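Local coordinates for DsbA family protein (Salmonella typhimurium, PDB 7JVE), which acts as a trimeric thioredoxin-like enzyme with both thiol oxidase and disulfide isomerase activities, at residues A218-P223 with V233-G238; A84-F89 with T114-K119; Q56-L61 with M211-T216; E120-S125 with T203-A208; C94-K99 with K162-L167. All blocks are in the same frame, centred on the assembly; numbering follows the deposited sequence.

Interaction 1: residues A218-P223 with V233-G238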
# COMPACT_ATOMS: atom_id res chain seq x y z
N ALA A 218 -4.45 -0.81 20.03
CA ALA A 218 -4.88 0.57 20.27
C ALA A 218 -4.57 0.98 21.70
O ALA A 218 -4.38 0.14 22.59
CB ALA A 218 -6.38 0.77 20.01
N PHE A 219 -4.52 2.30 21.89
CA PHE A 219 -4.41 2.95 23.19
C PHE A 219 -5.70 3.71 23.47
O PHE A 219 -6.23 4.37 22.57
CB PHE A 219 -3.27 3.98 23.24
CG PHE A 219 -1.90 3.39 23.05
CD1 PHE A 219 -1.35 3.28 21.78
CD2 PHE A 219 -1.16 2.96 24.14
CE1 PHE A 219 -0.10 2.75 21.59
CE2 PHE A 219 0.11 2.42 23.95
CZ PHE A 219 0.63 2.30 22.68
N VAL A 220 -6.18 3.64 24.71
CA VAL A 220 -7.20 4.55 25.22
C VAL A 220 -6.60 5.33 26.38
O VAL A 220 -6.14 4.75 27.38
CB VAL A 220 -8.46 3.82 25.70
CG1 VAL A 220 -9.56 4.87 25.96
CG2 VAL A 220 -8.90 2.77 24.69
N VAL A 221 -6.63 6.65 26.26
CA VAL A 221 -6.11 7.56 27.27
C VAL A 221 -7.28 8.39 27.78
O VAL A 221 -7.97 9.05 26.99
CB VAL A 221 -5.00 8.45 26.69
CG1 VAL A 221 -4.30 9.21 27.81
CG2 VAL A 221 -4.01 7.57 25.87
N MET A 222 -7.51 8.36 29.09
CA MET A 222 -8.72 8.92 29.66
C MET A 222 -8.52 9.19 31.14
O MET A 222 -7.71 8.50 31.79
CB MET A 222 -9.90 7.97 29.44
CG MET A 222 -9.76 6.68 30.19
SD MET A 222 -10.98 5.42 29.75
CE MET A 222 -12.50 6.37 29.69
N PRO A 223 -9.22 10.18 31.70
CA PRO A 223 -9.25 10.32 33.16
C PRO A 223 -9.93 9.12 33.78
O PRO A 223 -10.83 8.51 33.19
CB PRO A 223 -10.06 11.61 33.39
CG PRO A 223 -10.16 12.26 32.04
CD PRO A 223 -10.11 11.14 31.04
N VAL A 233 -10.37 12.57 26.53
CA VAL A 233 -10.17 11.17 26.14
C VAL A 233 -9.53 11.12 24.76
O VAL A 233 -9.93 11.87 23.86
CB VAL A 233 -11.51 10.41 26.11
CG1 VAL A 233 -11.29 8.94 25.73
CG2 VAL A 233 -12.25 10.56 27.44
N THR A 234 -8.59 10.22 24.56
CA THR A 234 -8.01 10.10 23.24
C THR A 234 -7.85 8.61 22.92
O THR A 234 -7.37 7.85 23.77
CB THR A 234 -6.65 10.81 23.16
OG1 THR A 234 -6.75 12.09 23.76
CG2 THR A 234 -6.31 11.05 21.70
N VAL A 235 -8.24 8.20 21.72
CA VAL A 235 -8.09 6.82 21.27
C VAL A 235 -7.06 6.83 20.15
O VAL A 235 -7.21 7.57 19.17
CB VAL A 235 -9.43 6.22 20.81
CG1 VAL A 235 -9.24 4.87 20.17
CG2 VAL A 235 -10.39 6.11 22.01
N ILE A 236 -6.01 6.03 20.29
CA ILE A 236 -4.86 6.15 19.41
C ILE A 236 -4.45 4.79 18.84
O ILE A 236 -4.38 3.80 19.59
CB ILE A 236 -3.67 6.78 20.14
CG1 ILE A 236 -4.15 8.02 20.91
CG2 ILE A 236 -2.51 7.06 19.15
CD1 ILE A 236 -3.04 8.87 21.50
N PRO A 237 -4.13 4.71 17.54
CA PRO A 237 -3.62 3.45 16.97
C PRO A 237 -2.41 2.91 17.73
O PRO A 237 -1.61 3.67 18.29
CB PRO A 237 -3.25 3.84 15.54
CG PRO A 237 -4.11 5.06 15.24
CD PRO A 237 -4.13 5.80 16.56
N GLY A 238 -2.28 1.59 17.74
CA GLY A 238 -1.11 0.98 18.35
C GLY A 238 0.19 1.54 17.81
O GLY A 238 1.16 1.65 18.55
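Phe219 sets CG anti to the carbonyl carbon (chi1 -63°), which carries the ring edge toward Pro237 O and Gly238 O. Its strand position puts it on the same face as Val221, Thr234 and Ile236. Val220 and Val235 each set CG1 anti to the backbone N. Both occupy the other face, and CG1 of Val220 lies 4.2 Å from CG2 of Val235. The two segments form a beta hairpin of the thioredoxin fold, with strand axes at 163°.

Two hydrogen-bonded pairs hold it together. Phe219 N donates to Ile236 O at 2.7 Å, and Ile236 N returns a bond to Phe219 O. Val221 N reaches Thr234 O nearly along the C=O axis at 2.9 Å, and Thr234 N returns to Val221 O. All four bonds are close to straight. CA-H...O contacts fill the intervals, as from Val235 CA to Phe219 O at 3.3 Å.

The Phe219 ring meets the partner strand by its edge. Its CD1 lies 3.5 Å from Pro237 O, in the ring plane. At the far end Val233 splays its two methyls beside Met222, with CG2 4.0 Å from Met222 CB. Helix 242-253 covers the Phe219 face through Leu245 and Ala248. Helix 37-64 lies on the Val220 face, and Gln55 accepts a bond from Val235 N. Thr234 OG1 pairs with Lys251. Val163 of the second subunit packs on Ala218 and Val235.

The peptide groups of both pairs are thus satisfied inside the buried sheet, while the apolar branches make both faces suited to helix packing.

Interaction 2: residues A84-F89 with T114-K119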
# COMPACT_ATOMS: atom_id res chain seq x y z
N ALA A 84 -4.95 9.96 35.48
CA ALA A 84 -5.05 9.53 34.09
C ALA A 84 -4.61 8.08 33.92
O ALA A 84 -3.69 7.59 34.60
CB ALA A 84 -4.23 10.41 33.16
N ALA A 85 -5.26 7.40 32.98
CA ALA A 85 -4.92 6.04 32.61
C ALA A 85 -4.66 5.93 31.11
O ALA A 85 -5.26 6.64 30.29
CB ALA A 85 -6.01 5.05 33.02
N VAL A 86 -3.74 5.03 30.78
CA VAL A 86 -3.42 4.66 29.41
C VAL A 86 -3.68 3.17 29.33
O VAL A 86 -2.99 2.39 29.99
CB VAL A 86 -1.97 4.99 29.04
CG1 VAL A 86 -1.63 4.49 27.63
CG2 VAL A 86 -1.73 6.47 29.19
N VAL A 87 -4.69 2.77 28.56
CA VAL A 87 -5.10 1.38 28.43
C VAL A 87 -4.55 0.87 27.10
O VAL A 87 -4.79 1.48 26.05
CB VAL A 87 -6.63 1.25 28.49
CG1 VAL A 87 -7.04 -0.22 28.47
CG2 VAL A 87 -7.17 1.93 29.72
N MET A 88 -3.79 -0.23 27.13
CA MET A 88 -3.09 -0.69 25.94
C MET A 88 -3.56 -2.07 25.53
O MET A 88 -3.37 -3.05 26.27
CB MET A 88 -1.57 -0.66 26.13
CG MET A 88 -1.01 0.69 26.58
SD MET A 88 0.62 0.67 27.38
CE MET A 88 0.33 -0.34 28.84
N PHE A 89 -4.19 -2.14 24.35
CA PHE A 89 -4.55 -3.39 23.69
C PHE A 89 -3.40 -3.81 22.78
O PHE A 89 -3.02 -3.08 21.86
CB PHE A 89 -5.84 -3.21 22.90
CG PHE A 89 -7.04 -2.97 23.77
CD1 PHE A 89 -7.24 -1.72 24.36
CD2 PHE A 89 -7.94 -4.01 24.04
CE1 PHE A 89 -8.36 -1.49 25.16
CE2 PHE A 89 -9.06 -3.80 24.84
CZ PHE A 89 -9.28 -2.53 25.41
N THR A 114 0.96 8.20 36.38
CA THR A 114 -0.11 7.79 35.50
C THR A 114 -0.22 6.27 35.51
O THR A 114 0.77 5.56 35.65
CB THR A 114 0.14 8.32 34.08
OG1 THR A 114 0.01 9.74 34.05
CG2 THR A 114 -0.82 7.71 33.05
N ARG A 115 -1.45 5.77 35.40
CA ARG A 115 -1.70 4.34 35.45
C ARG A 115 -1.67 3.76 34.03
O ARG A 115 -2.37 4.25 33.14
CB ARG A 115 -3.05 4.06 36.12
CG ARG A 115 -3.32 2.60 36.39
CD ARG A 115 -4.70 2.38 37.01
NE ARG A 115 -5.00 0.96 37.11
CZ ARG A 115 -6.21 0.44 36.92
NH1 ARG A 115 -7.23 1.24 36.62
NH2 ARG A 115 -6.40 -0.87 37.01
N PHE A 116 -0.86 2.71 33.84
CA PHE A 116 -0.77 2.03 32.56
C PHE A 116 -1.36 0.63 32.71
O PHE A 116 -0.88 -0.17 33.54
CB PHE A 116 0.67 1.98 32.05
CG PHE A 116 1.22 3.33 31.66
CD1 PHE A 116 1.66 4.23 32.64
CD2 PHE A 116 1.30 3.72 30.32
CE1 PHE A 116 2.18 5.48 32.29
CE2 PHE A 116 1.82 4.96 29.96
CZ PHE A 116 2.26 5.85 30.95
N ILE A 117 -2.41 0.35 31.95
CA ILE A 117 -3.19 -0.87 32.05
C ILE A 117 -2.92 -1.71 30.80
O ILE A 117 -2.93 -1.18 29.69
CB ILE A 117 -4.69 -0.55 32.21
CG1 ILE A 117 -4.89 0.43 33.38
CG2 ILE A 117 -5.49 -1.82 32.38
CD1 ILE A 117 -6.35 0.75 33.70
N PHE A 118 -2.71 -3.00 31.00
CA PHE A 118 -2.29 -3.91 29.93
C PHE A 118 -3.44 -4.84 29.56
O PHE A 118 -3.89 -5.64 30.38
CB PHE A 118 -1.06 -4.71 30.39
CG PHE A 118 0.18 -3.87 30.56
CD1 PHE A 118 0.38 -3.13 31.72
CD2 PHE A 118 1.15 -3.80 29.55
CE1 PHE A 118 1.53 -2.33 31.88
CE2 PHE A 118 2.30 -3.02 29.70
CZ PHE A 118 2.49 -2.28 30.87
N LYS A 119 -3.90 -4.75 28.32
CA LYS A 119 -4.99 -5.60 27.84
C LYS A 119 -4.44 -6.54 26.77
O LYS A 119 -4.43 -6.21 25.58
CB LYS A 119 -6.16 -4.76 27.28
CG LYS A 119 -6.70 -3.75 28.25
CD LYS A 119 -7.45 -4.44 29.38
CE LYS A 119 -8.44 -3.51 30.03
NZ LYS A 119 -9.25 -4.19 31.08
O HOH W 1 -2.35 10.60 36.04
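Five backbone hydrogen bonds join these strands in parallel register, Ala85 beside Arg115 and Phe89 beside Lys119. Arg115 N bonds to Ala84 O, Val86 N to Arg115 O, Ile117 N to Val86 O, Met88 N to Ile117 O at 2.9 Å, and Lys119 N to Met88 O at 2.7 Å. Where the pairing begins, a water accepts from Ala84 N and also bonds to Thr114 OG1.

Aromatic contacts carry much of the side-chain packing. Met88 bends at chi3 (-62°), which drops its methyl onto the centre of the Phe118 ring. CE stands 3.5 Å from the ring centroid, a CH-pi contact within a Met-aromatic pair. On the other face of the sheet, Lys119 CB lies 3.9 Å from the Phe89 ring centroid, also over the face.

Apolar contacts complete the interface. Val86 CB lies 3.7 Å from Phe116 CD2, the two side chains running side by side. Lys119 bends at chi2 (-71°), so its CG passes Val87 CG1 at 3.6 Å.

The polar ends bond outside the pair: Lys119 NZ to Ser74 OG and Glu68 O, the Arg115 guanidinium to Gln224, Leu70 and Ser71.

Helix 95-110 connects the strands in a beta-alpha-beta unit. Strand 218-223 flanks 84-89, and Val77 and Pro75 bond to the other edge of 114-119. Helix 242-253 packs on Val86, and helix 199-210 covers Phe89 and Lys119.

Interaction 3: residues Q56-L61 with M211-T216. With EDO (1,2-ethanediol), chain M.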
# COMPACT_ATOMS: atom_id res chain seq x y z
N GLN A 56 -14.54 10.52 17.45
CA GLN A 56 -15.68 10.80 18.31
C GLN A 56 -16.41 9.52 18.70
O GLN A 56 -16.80 9.35 19.86
CB GLN A 56 -16.62 11.77 17.61
CG GLN A 56 -16.13 13.23 17.69
CD GLN A 56 -16.84 14.16 16.69
OE1 GLN A 56 -17.52 13.69 15.77
NE2 GLN A 56 -16.70 15.47 16.89
N ALA A 57 -16.59 8.60 17.75
CA ALA A 57 -17.34 7.38 18.05
C ALA A 57 -16.56 6.47 18.98
O ALA A 57 -17.15 5.83 19.85
CB ALA A 57 -17.69 6.64 16.76
N TYR A 58 -15.23 6.40 18.81
CA TYR A 58 -14.38 5.65 19.73
C TYR A 58 -14.41 6.25 21.13
O TYR A 58 -14.43 5.52 22.13
CB TYR A 58 -12.93 5.61 19.23
CG TYR A 58 -12.62 4.47 18.29
CD1 TYR A 58 -12.95 3.15 18.61
CD2 TYR A 58 -11.96 4.71 17.08
CE1 TYR A 58 -12.66 2.10 17.75
CE2 TYR A 58 -11.67 3.67 16.22
CZ TYR A 58 -12.01 2.38 16.55
OH TYR A 58 -11.72 1.37 15.68
N VAL A 59 -14.40 7.59 21.22
CA VAL A 59 -14.47 8.23 22.53
C VAL A 59 -15.76 7.85 23.25
O VAL A 59 -15.75 7.53 24.45
CB VAL A 59 -14.33 9.76 22.38
CG1 VAL A 59 -14.80 10.44 23.66
CG2 VAL A 59 -12.88 10.15 22.06
N GLN A 60 -16.89 7.85 22.53
CA GLN A 60 -18.14 7.42 23.13
C GLN A 60 -18.04 6.00 23.67
O GLN A 60 -18.57 5.70 24.74
CB GLN A 60 -19.29 7.53 22.13
CG GLN A 60 -19.73 8.95 21.85
CD GLN A 60 -20.30 9.60 23.11
OE1 GLN A 60 -21.26 9.09 23.70
NE2 GLN A 60 -19.69 10.70 23.54
N LEU A 61 -17.39 5.10 22.91
CA LEU A 61 -17.24 3.72 23.36
C LEU A 61 -16.38 3.63 24.61
O LEU A 61 -16.71 2.89 25.55
CB LEU A 61 -16.65 2.86 22.24
CG LEU A 61 -17.55 2.65 21.02
CD1 LEU A 61 -16.82 1.88 19.91
CD2 LEU A 61 -18.83 1.92 21.43
N MET A 211 -15.17 -2.47 22.04
CA MET A 211 -14.50 -1.21 21.73
C MET A 211 -14.29 -1.03 20.24
O MET A 211 -13.77 0.01 19.83
CB MET A 211 -13.17 -1.12 22.46
CG MET A 211 -13.32 -0.83 23.96
SD MET A 211 -14.08 0.77 24.28
CE MET A 211 -12.96 1.83 23.38
N ASP A 212 -14.68 -2.01 19.42
CA ASP A 212 -14.36 -2.01 17.99
C ASP A 212 -12.85 -1.93 17.77
O ASP A 212 -12.37 -1.21 16.89
CB ASP A 212 -15.11 -0.88 17.26
CG ASP A 212 -15.23 -1.13 15.76
OD1 ASP A 212 -14.93 -2.25 15.31
OD2 ASP A 212 -15.58 -0.19 15.02
N PHE A 213 -12.09 -2.70 18.56
CA PHE A 213 -10.65 -2.91 18.39
C PHE A 213 -10.31 -4.32 17.95
O PHE A 213 -9.15 -4.74 18.09
CB PHE A 213 -9.90 -2.66 19.71
CG PHE A 213 -9.96 -1.24 20.22
CD1 PHE A 213 -10.15 -0.17 19.36
CD2 PHE A 213 -9.79 -0.98 21.58
CE1 PHE A 213 -10.16 1.12 19.84
CE2 PHE A 213 -9.82 0.31 22.06
CZ PHE A 213 -10.02 1.36 21.19
N SER A 214 -11.28 -5.11 17.49
CA SER A 214 -10.98 -6.51 17.19
C SER A 214 -9.90 -6.61 16.12
O SER A 214 -10.03 -6.05 15.03
CB SER A 214 -12.24 -7.24 16.74
OG SER A 214 -12.04 -8.64 16.84
N GLY A 215 -8.81 -7.31 16.44
CA GLY A 215 -7.74 -7.43 15.49
C GLY A 215 -6.86 -6.21 15.33
O GLY A 215 -5.96 -6.23 14.50
N THR A 216 -7.09 -5.15 16.10
CA THR A 216 -6.39 -3.88 15.91
C THR A 216 -5.87 -3.33 17.24
O THR A 216 -6.66 -2.82 18.06
CB THR A 216 -7.30 -2.85 15.21
OG1 THR A 216 -8.38 -2.49 16.07
CG2 THR A 216 -7.87 -3.38 13.85
C1 EDO M . -16.12 2.88 16.40
O1 EDO M . -16.90 1.83 15.82
C2 EDO M . -15.62 3.78 15.28
O2 EDO M . -16.67 3.98 14.30
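Tyr58 and Leu61 project from helix 37-64 onto a Schellman motif that ends helix 199-210, just before a type II turn from Phe213 to Thr216. One hydrogen bond joins the two segments, from Tyr58 OH to Asp212 O, 2.9 Å long and in the carbonyl plane. Met211 O also lies at the edge of the tyrosine ring, 3.2 Å from Tyr58 CE1. Phe213 meets the same edge atom obliquely, its CE1 3.4 Å from Tyr58 CE1 and the ring planes at 36°. Leu61 sits beside Met211, whose chain bends at chi2 and chi3. SD of Met211 is thereby 3.9 Å from Leu61 CB.

The positive phi of Asp212 (57°) turns the chain so that its carbonyl faces the tyrosine. Phe213 is held behind it by an edge-to-face contact with Phe89 and by Val220 and Val235.

The trimer adds a further layer. Lys162 of the second subunit forms a salt bridge with Asp212 and a hydrogen bond with Tyr58 OH, so the contact borders a subunit interface. A 1,2-ethanediol, probably from the crystallisation liquor, lies over one face of the Tyr58 ring. Its O1 donates to Asp212 OD2 at 2.5 Å.

Interaction 4: residues E120-S125 with T203-A208. With EDO (1,2-ethanediol), chain H.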
# COMPACT_ATOMS: atom_id res chain seq x y z
N GLU A 120 -4.01 -7.73 27.19
CA GLU A 120 -3.51 -8.74 26.25
C GLU A 120 -4.68 -9.37 25.50
O GLU A 120 -5.68 -9.76 26.12
CB GLU A 120 -2.75 -9.82 27.01
CG GLU A 120 -1.47 -9.35 27.63
CD GLU A 120 -0.86 -10.35 28.60
OE1 GLU A 120 -0.76 -11.53 28.23
OE2 GLU A 120 -0.46 -9.95 29.71
N PHE A 121 -4.55 -9.47 24.17
CA PHE A 121 -5.59 -10.08 23.34
C PHE A 121 -4.95 -10.65 22.08
O PHE A 121 -3.82 -10.30 21.73
CB PHE A 121 -6.71 -9.07 23.01
CG PHE A 121 -6.38 -8.12 21.86
CD1 PHE A 121 -5.32 -7.24 21.94
CD2 PHE A 121 -7.17 -8.09 20.71
CE1 PHE A 121 -5.02 -6.34 20.89
CE2 PHE A 121 -6.89 -7.20 19.66
CZ PHE A 121 -5.80 -6.33 19.75
N PRO A 122 -5.66 -11.55 21.36
CA PRO A 122 -5.10 -12.17 20.16
C PRO A 122 -5.65 -11.58 18.87
O PRO A 122 -6.88 -11.58 18.68
CB PRO A 122 -5.54 -13.63 20.30
CG PRO A 122 -6.81 -13.55 21.16
CD PRO A 122 -6.95 -12.16 21.71
N ILE A 123 -4.78 -11.12 17.97
CA ILE A 123 -5.26 -10.50 16.73
C ILE A 123 -5.95 -11.53 15.85
O ILE A 123 -6.97 -11.23 15.21
CB ILE A 123 -4.09 -9.83 15.99
CG1 ILE A 123 -3.60 -8.62 16.76
CG2 ILE A 123 -4.50 -9.44 14.55
CD1 ILE A 123 -2.43 -7.95 16.09
N PHE A 124 -5.44 -12.75 15.80
CA PHE A 124 -6.02 -13.80 14.97
C PHE A 124 -6.39 -15.01 15.81
O PHE A 124 -5.83 -15.27 16.89
CB PHE A 124 -5.07 -14.24 13.84
CG PHE A 124 -4.76 -13.16 12.84
CD1 PHE A 124 -5.73 -12.70 11.95
CD2 PHE A 124 -3.48 -12.62 12.77
CE1 PHE A 124 -5.44 -11.72 11.02
CE2 PHE A 124 -3.18 -11.64 11.84
CZ PHE A 124 -4.16 -11.19 10.97
N SER A 125 -7.34 -15.78 15.28
CA SER A 125 -7.80 -17.00 15.93
C SER A 125 -6.65 -17.96 16.25
O SER A 125 -6.59 -18.53 17.35
CB SER A 125 -8.83 -17.67 15.02
OG SER A 125 -8.97 -19.04 15.36
N THR A 203 -12.14 -12.12 28.41
CA THR A 203 -12.64 -10.80 28.80
C THR A 203 -12.05 -9.71 27.93
O THR A 203 -12.76 -8.80 27.49
CB THR A 203 -12.30 -10.56 30.28
OG1 THR A 203 -12.93 -11.56 31.07
CG2 THR A 203 -12.75 -9.16 30.77
N ASN A 204 -10.74 -9.77 27.67
CA ASN A 204 -10.10 -8.73 26.87
C ASN A 204 -10.60 -8.74 25.43
O ASN A 204 -10.77 -7.68 24.82
CB ASN A 204 -8.58 -8.89 26.91
CG ASN A 204 -8.00 -8.50 28.24
OD1 ASN A 204 -8.69 -7.95 29.10
ND2 ASN A 204 -6.72 -8.77 28.43
N GLN A 205 -10.83 -9.92 24.86
CA GLN A 205 -11.32 -10.00 23.48
C GLN A 205 -12.77 -9.53 23.39
O GLN A 205 -13.15 -8.85 22.42
CB GLN A 205 -11.20 -11.42 22.95
CG GLN A 205 -11.78 -11.61 21.57
CD GLN A 205 -11.06 -10.79 20.52
OE1 GLN A 205 -9.89 -10.44 20.70
NE2 GLN A 205 -11.75 -10.48 19.43
N ALA A 206 -13.59 -9.87 24.38
CA ALA A 206 -14.95 -9.32 24.44
C ALA A 206 -14.92 -7.80 24.54
O ALA A 206 -15.68 -7.12 23.86
CB ALA A 206 -15.73 -9.93 25.61
N LEU A 207 -14.03 -7.26 25.39
CA LEU A 207 -13.88 -5.82 25.49
C LEU A 207 -13.33 -5.21 24.20
O LEU A 207 -13.78 -4.14 23.77
CB LEU A 207 -12.96 -5.46 26.67
CG LEU A 207 -12.65 -3.97 26.86
CD1 LEU A 207 -13.94 -3.13 27.06
CD2 LEU A 207 -11.65 -3.70 27.99
N ALA A 208 -12.35 -5.86 23.56
CA ALA A 208 -11.86 -5.33 22.28
C ALA A 208 -12.98 -5.28 21.25
O ALA A 208 -13.08 -4.32 20.48
CB ALA A 208 -10.69 -6.16 21.76
C1 EDO H . -11.14 -19.00 18.30
O1 EDO H . -10.82 -17.86 17.51
C2 EDO H . -9.85 -19.80 18.51
O2 EDO H . -10.12 -20.92 19.38
O HOH W 2 -8.68 -9.51 18.06
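Phe121 is nearly fully extended (phi -154°, psi 163°) where the chain leaves strand 115-120, and its CA comes within 5.7 Å of the CA of Gln205. The contact joins the end of this thioredoxin-fold strand to helix 199-210, which packs beside it. Three side chains of one helix flank, Asn204, Gln205 and Ala208, face the departing chain.

Asn204 makes the direct polar link. Its CG is anti to the carbonyl carbon, which aims the amide at the peptide after Glu120. ND2 donates to Glu120 O at 2.7 Å, in the plane of its own amide and on a lone pair of the carbonyl. A buried backbone acceptor is satisfied in this way. CB of Glu120 points away from the helix, and OE2 bonds to Tyr150 OH.

Phe121 takes the crowded first torsion, with CG between the backbone N and the carbonyl carbon. This brings the ring's CD2 within 4.1 Å of Ala208 CB. Gln205 bends at chi2 and brings its amide to the same ring edge. Its OE1 lies in the ring plane, 3.6 Å from Phe121 CD2, and the ring and amide planes are only 18° apart. The same oxygen lies 3.6 Å from Pro122 CD.

The other end of the Gln205 amide is held too, since NE2 bonds to Gln209 and to Ser214. Trp128 of helix 128-145 touches both Pro122 and Gln205. A water closes the polar bridge, donating to Gln205 OE1 at 3.0 Å and to Pro122 O at 2.8 Å.

Interaction 5: residues C94-K99 with K162-L167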
# COMPACT_ATOMS: atom_id res chain seq x y z
N CYS A 94 2.14 -9.23 17.63
CA CYS A 94 2.05 -8.05 16.78
C CYS A 94 3.43 -7.44 16.60
O CYS A 94 4.03 -6.94 17.56
CB CYS A 94 1.08 -7.05 17.40
SG CYS A 94 0.98 -5.58 16.48
N SER A 95 3.95 -7.45 15.36
CA SER A 95 5.33 -7.02 15.13
C SER A 95 5.52 -5.53 15.40
O SER A 95 6.60 -5.13 15.86
CB SER A 95 5.78 -7.38 13.71
OG SER A 95 5.05 -6.69 12.71
N TRP A 96 4.53 -4.68 15.14
CA TRP A 96 4.76 -3.28 15.44
C TRP A 96 4.46 -2.91 16.90
O TRP A 96 5.04 -1.94 17.41
CB TRP A 96 4.00 -2.37 14.47
CG TRP A 96 2.52 -2.27 14.69
CD1 TRP A 96 1.85 -1.24 15.31
CD2 TRP A 96 1.52 -3.19 14.23
NE1 TRP A 96 0.49 -1.49 15.28
CE2 TRP A 96 0.26 -2.67 14.63
CE3 TRP A 96 1.57 -4.40 13.53
CZ2 TRP A 96 -0.95 -3.33 14.35
CZ3 TRP A 96 0.36 -5.06 13.24
CH2 TRP A 96 -0.88 -4.52 13.65
N CYS A 97 3.60 -3.67 17.59
CA CYS A 97 3.50 -3.54 19.04
C CYS A 97 4.84 -3.82 19.69
O CYS A 97 5.28 -3.11 20.59
CB CYS A 97 2.48 -4.51 19.61
SG CYS A 97 0.80 -4.21 19.10
N SER A 98 5.49 -4.89 19.23
CA SER A 98 6.82 -5.20 19.71
C SER A 98 7.75 -4.00 19.54
O SER A 98 8.41 -3.58 20.49
CB SER A 98 7.35 -6.43 18.96
OG SER A 98 8.60 -6.82 19.47
N LYS A 99 7.78 -3.41 18.33
CA LYS A 99 8.71 -2.30 18.11
C LYS A 99 8.31 -1.05 18.86
O LYS A 99 9.15 -0.16 19.04
CB LYS A 99 8.84 -1.97 16.62
CG LYS A 99 9.10 -3.18 15.75
CD LYS A 99 10.55 -3.25 15.40
CE LYS A 99 10.83 -4.30 14.34
NZ LYS A 99 12.16 -4.07 13.75
N LYS A 162 10.13 -12.57 18.52
CA LYS A 162 9.33 -13.58 17.83
C LYS A 162 7.91 -13.04 17.63
O LYS A 162 7.16 -12.86 18.60
CB LYS A 162 9.35 -14.91 18.60
CG LYS A 162 10.79 -15.44 18.78
CD LYS A 162 10.90 -16.87 19.28
CE LYS A 162 12.16 -17.53 18.74
NZ LYS A 162 12.47 -18.85 19.40
N VAL A 163 7.56 -12.76 16.37
CA VAL A 163 6.32 -12.07 16.04
C VAL A 163 5.67 -12.76 14.85
O VAL A 163 6.29 -13.56 14.15
CB VAL A 163 6.56 -10.56 15.75
CG1 VAL A 163 7.12 -9.86 16.99
CG2 VAL A 163 7.50 -10.36 14.54
N GLU A 164 4.38 -12.45 14.66
CA GLU A 164 3.63 -12.79 13.44
C GLU A 164 3.62 -14.30 13.17
O GLU A 164 3.72 -14.74 12.02
CB GLU A 164 4.16 -12.01 12.24
CG GLU A 164 4.09 -10.53 12.53
CD GLU A 164 2.68 -9.96 12.41
OE1 GLU A 164 1.78 -10.69 11.94
OE2 GLU A 164 2.45 -8.81 12.87
N GLY A 165 3.49 -15.08 14.23
CA GLY A 165 3.41 -16.52 14.13
C GLY A 165 4.65 -17.26 14.61
O GLY A 165 4.58 -18.47 14.82
N ALA A 166 5.77 -16.56 14.81
CA ALA A 166 7.01 -17.20 15.21
C ALA A 166 7.11 -17.48 16.72
O ALA A 166 8.01 -18.21 17.13
CB ALA A 166 8.22 -16.36 14.78
N LEU A 167 6.23 -16.91 17.55
CA LEU A 167 6.24 -17.19 18.98
C LEU A 167 5.41 -18.44 19.27
O LEU A 167 4.20 -18.46 19.01
CB LEU A 167 5.69 -16.01 19.77
CG LEU A 167 5.90 -16.05 21.28
CD1 LEU A 167 7.38 -16.09 21.59
CD2 LEU A 167 5.26 -14.85 21.95
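Glu164 OE2 accepts from the backbone N-H of Ser95 at 3.2 Å. The bond is nearly straight (167°), but the nitrogen meets the oxygen from above the carboxylate plane. Ser95 OG stands 3.4 Å from the same oxygen, a weak bond at best. The other carboxylate oxygen, Glu164 OE1, forms a salt bridge with Arg127. Asp152 of the second subunit lies near OE1, and this like charge could raise the glutamate's pKa, while Arg127 would oppose that shift.

Glu164 reaches the serine by bending at chi2 (-77°). Its positive phi belongs to a type I' turn, closed by Ala166 N to Val163 O at 3.1 Å. Gln93 bonds to the Glu164 backbone, and its OE1 accepts from Leu167 N and more weakly from Gly165 N.

Ser95 opens helix 95-110, with Cys94 at the N-cap. This is the CxxC start of a thioredoxin-type helix. Cys94 and Cys97 form the disulfide of this entry, but in this chain their SG atoms are 3.0 Å apart, too long for a closed S-S bond. Cys94 O takes the first helical bond from Ser98 N at 3.0 Å. The glutamate thus places negative charge at the helix N terminus, where it could influence the cysteines.

Val163 lies against the first helical turn, its CG2 3.5 Å from Ser95 CB and its CG1 4.0 Å from Ser98 CB. Tyr179 of the second subunit packs on Ser95 and Trp96.

In the fold
From the N terminus, interaction 3 opens first, on helix 37-64, and closes only at 211-216. Its long loop contains interactions 2, 4 and 5. Interaction 2 closes a beta-alpha-beta unit between 84-89 and 114-119. Interaction 5 starts within that unit, at 94-99, and ends at 162-167, so it crosses interaction 2. It also crosses interaction 4, which runs from 120-125 to 203-208. Interaction 1 follows last, a short hairpin. Strands 84-90 and 218-223 are neighbours, so interactions 1 and 2 share one sheet. Phe213 of interaction 3 touches both. Interaction 4 ties helix 199-210 to the C-terminal end of strand 115-120, and Ile123 there meets Cys94 of interaction 5.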